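Local coordinates for phage-related protein (Bordetella bronchiseptica RB50, PDB 3BJQ) that probably serves as a shell-forming subunit of a phage head, being related to the phage major capsid protein E family, at residues S27-F35 and E220-R228. Sequence-based numbering, arbitrary orientation.
Sequences STLIGKKLF and EEIVVGTAR
With CG1 of Ile30 turned between its own backbone N and carbonyl carbon (chi1 60°), CD1 lies against CG2 of Val223, 3.6 Å away, while CG2 of Ile30 rests 3.6 Å from Val224 O. Lys33, bent at chi2 (-75°) and again at chi4, passes its CG by CG1 of Val223 and crosses Glu221 at about a right angle. The valine is thus covered by an apolar branch on one methyl and by a lysine stem on the other. The same lysine ends in a salt bridge: NZ meets Glu221 OE2 at 2.7 Å on the syn side, 20° out of the carboxylate plane, and Glu221 reaches it with an extended chain. At the other end of the contact the two backbones are linked through water. Thr28 O receives bonds from two waters, one of which also accepts from Ala227 N (3.1 Å) and the other of which donates to Val224 O (2.6 Å). A third water joins the hydroxyls of Thr28 and Thr226, and Leu29 CD2 adds an apolar touch on Ala227 CB at 3.9 Å. Met181 of the neighbouring strand 179-183 and Trp241 also touch Ile30, whose backbone N bonds to Glu124 of helix 105-131. The result illustrates how an N-terminal segment, loop 28-30 with waters at its Thr28 end and then the weakly bonded helical turn 31-34, packs on strand 221-230 of a mixed beta-sheet, in the part of the chain related to phage major capsid protein E.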
# COMPACT_ATOMS: atom_id res chain seq x y z
N SER E 27 -9.27 8.69 33.65
CA SER E 27 -8.81 7.57 34.46
C SER E 27 -9.17 7.63 35.96
O SER E 27 -9.24 6.59 36.60
CB SER E 27 -7.29 7.44 34.31
OG SER E 27 -6.66 8.58 34.89
N THR E 28 -9.42 8.81 36.51
CA THR E 28 -9.78 8.90 37.92
C THR E 28 -11.31 8.79 38.16
O THR E 28 -11.74 8.73 39.33
CB THR E 28 -9.21 10.17 38.60
OG1 THR E 28 -9.95 11.33 38.20
CG2 THR E 28 -7.73 10.32 38.30
N LEU E 29 -12.10 8.80 37.08
CA LEU E 29 -13.54 8.56 37.19
C LEU E 29 -13.76 7.05 37.08
O LEU E 29 -13.21 6.41 36.20
CB LEU E 29 -14.32 9.33 36.13
CG LEU E 29 -14.13 10.85 36.11
CD1 LEU E 29 -15.04 11.44 35.09
CD2 LEU E 29 -14.39 11.47 37.45
N ILE E 30 -14.56 6.49 37.98
CA ILE E 30 -14.69 5.04 38.08
C ILE E 30 -16.10 4.51 37.78
O ILE E 30 -16.31 3.31 37.84
CB ILE E 30 -14.18 4.54 39.46
CG1 ILE E 30 -14.98 5.18 40.60
CG2 ILE E 30 -12.68 4.87 39.62
CD1 ILE E 30 -15.06 4.36 41.86
N GLY E 31 -17.04 5.39 37.42
CA GLY E 31 -18.42 4.98 37.13
C GLY E 31 -18.56 3.86 36.12
O GLY E 31 -19.34 2.92 36.30
N LYS E 32 -17.77 3.93 35.06
CA LYS E 32 -17.77 2.89 34.01
C LYS E 32 -17.17 1.57 34.48
O LYS E 32 -17.30 0.55 33.81
CB LYS E 32 -17.05 3.41 32.77
CG LYS E 32 -17.67 4.65 32.20
CD LYS E 32 -16.89 5.28 31.05
CE LYS E 32 -17.78 6.25 30.27
NZ LYS E 32 -17.13 6.88 29.06
N LYS E 33 -16.54 1.57 35.66
CA LYS E 33 -16.00 0.33 36.23
C LYS E 33 -17.10 -0.46 36.95
O LYS E 33 -16.94 -1.65 37.20
CB LYS E 33 -14.88 0.63 37.21
CG LYS E 33 -13.59 1.19 36.56
CD LYS E 33 -12.82 0.10 35.86
CE LYS E 33 -11.62 0.68 35.13
NZ LYS E 33 -10.44 -0.26 35.14
N LEU E 34 -18.18 0.22 37.30
CA LEU E 34 -19.37 -0.39 37.90
C LEU E 34 -20.45 -0.58 36.83
O LEU E 34 -21.20 -1.55 36.89
CB LEU E 34 -19.94 0.48 39.03
CG LEU E 34 -19.18 0.52 40.36
CD1 LEU E 34 -17.88 1.32 40.22
CD2 LEU E 34 -20.08 1.11 41.43
N PHE E 35 -20.50 0.35 35.87
CA PHE E 35 -21.53 0.38 34.85
C PHE E 35 -20.91 0.49 33.47
O PHE E 35 -20.99 1.57 32.84
CB PHE E 35 -22.42 1.61 35.07
CG PHE E 35 -23.19 1.61 36.36
CD1 PHE E 35 -22.65 2.16 37.51
CD2 PHE E 35 -24.47 1.11 36.41
CE1 PHE E 35 -23.37 2.18 38.68
CE2 PHE E 35 -25.20 1.12 37.58
CZ PHE E 35 -24.65 1.67 38.73
N GLU E 220 -10.29 -8.98 42.40
CA GLU E 220 -9.60 -8.69 41.16
C GLU E 220 -9.15 -7.23 41.01
O GLU E 220 -8.02 -6.95 40.63
CB GLU E 220 -10.51 -9.03 39.99
CG GLU E 220 -9.86 -8.97 38.63
CD GLU E 220 -10.79 -9.46 37.55
OE1 GLU E 220 -10.76 -10.68 37.26
OE2 GLU E 220 -11.59 -8.65 37.03
N GLU E 221 -10.06 -6.31 41.27
CA GLU E 221 -9.76 -4.91 41.04
C GLU E 221 -10.41 -4.05 42.11
O GLU E 221 -11.56 -4.25 42.46
CB GLU E 221 -10.28 -4.52 39.66
CG GLU E 221 -9.95 -3.09 39.26
CD GLU E 221 -10.14 -2.84 37.77
OE1 GLU E 221 -10.73 -3.71 37.09
OE2 GLU E 221 -9.69 -1.77 37.29
N ILE E 222 -9.63 -3.11 42.64
CA ILE E 222 -10.12 -2.13 43.60
C ILE E 222 -10.09 -0.80 42.89
O ILE E 222 -9.06 -0.44 42.31
CB ILE E 222 -9.22 -2.06 44.88
CG1 ILE E 222 -9.28 -3.39 45.63
CG2 ILE E 222 -9.64 -0.86 45.81
CD1 ILE E 222 -8.52 -3.41 46.98
N VAL E 223 -11.21 -0.09 42.88
CA VAL E 223 -11.30 1.25 42.29
C VAL E 223 -11.62 2.23 43.41
O VAL E 223 -12.33 1.90 44.35
CB VAL E 223 -12.30 1.28 41.11
CG1 VAL E 223 -11.87 0.29 40.02
CG2 VAL E 223 -13.72 1.00 41.55
N VAL E 224 -11.02 3.43 43.34
CA VAL E 224 -11.19 4.43 44.37
C VAL E 224 -12.07 5.58 43.88
O VAL E 224 -11.78 6.20 42.86
CB VAL E 224 -9.85 5.02 44.84
CG1 VAL E 224 -10.09 5.97 46.02
CG2 VAL E 224 -8.87 3.87 45.22
N GLY E 225 -13.11 5.89 44.66
CA GLY E 225 -14.04 6.97 44.35
C GLY E 225 -13.53 8.29 44.84
O GLY E 225 -13.81 8.66 45.97
N THR E 226 -12.82 9.00 43.97
CA THR E 226 -12.13 10.25 44.33
C THR E 226 -12.88 11.54 43.91
O THR E 226 -12.64 12.59 44.50
CB THR E 226 -10.72 10.27 43.74
OG1 THR E 226 -10.78 10.06 42.33
CG2 THR E 226 -9.82 9.17 44.37
N ALA E 227 -13.76 11.45 42.92
CA ALA E 227 -14.40 12.64 42.34
C ALA E 227 -15.14 13.41 43.41
O ALA E 227 -15.70 12.84 44.33
CB ALA E 227 -15.34 12.28 41.17
N ARG E 228 -15.12 14.73 43.26
CA ARG E 228 -15.81 15.64 44.13
C ARG E 228 -16.61 16.61 43.31
O ARG E 228 -16.31 16.82 42.13
CB ARG E 228 -14.81 16.41 45.00
CG ARG E 228 -13.94 15.50 45.85
CD ARG E 228 -13.67 16.05 47.20
NE ARG E 228 -12.43 16.78 47.29
CZ ARG E 228 -12.10 17.57 48.30
NH1 ARG E 228 -12.93 17.78 49.32
NH2 ARG E 228 -10.92 18.18 48.29
O HOH W 1 -14.06 9.07 41.01
O HOH W 2 -11.61 11.93 40.34
O HOH W 3 -10.18 7.12 41.02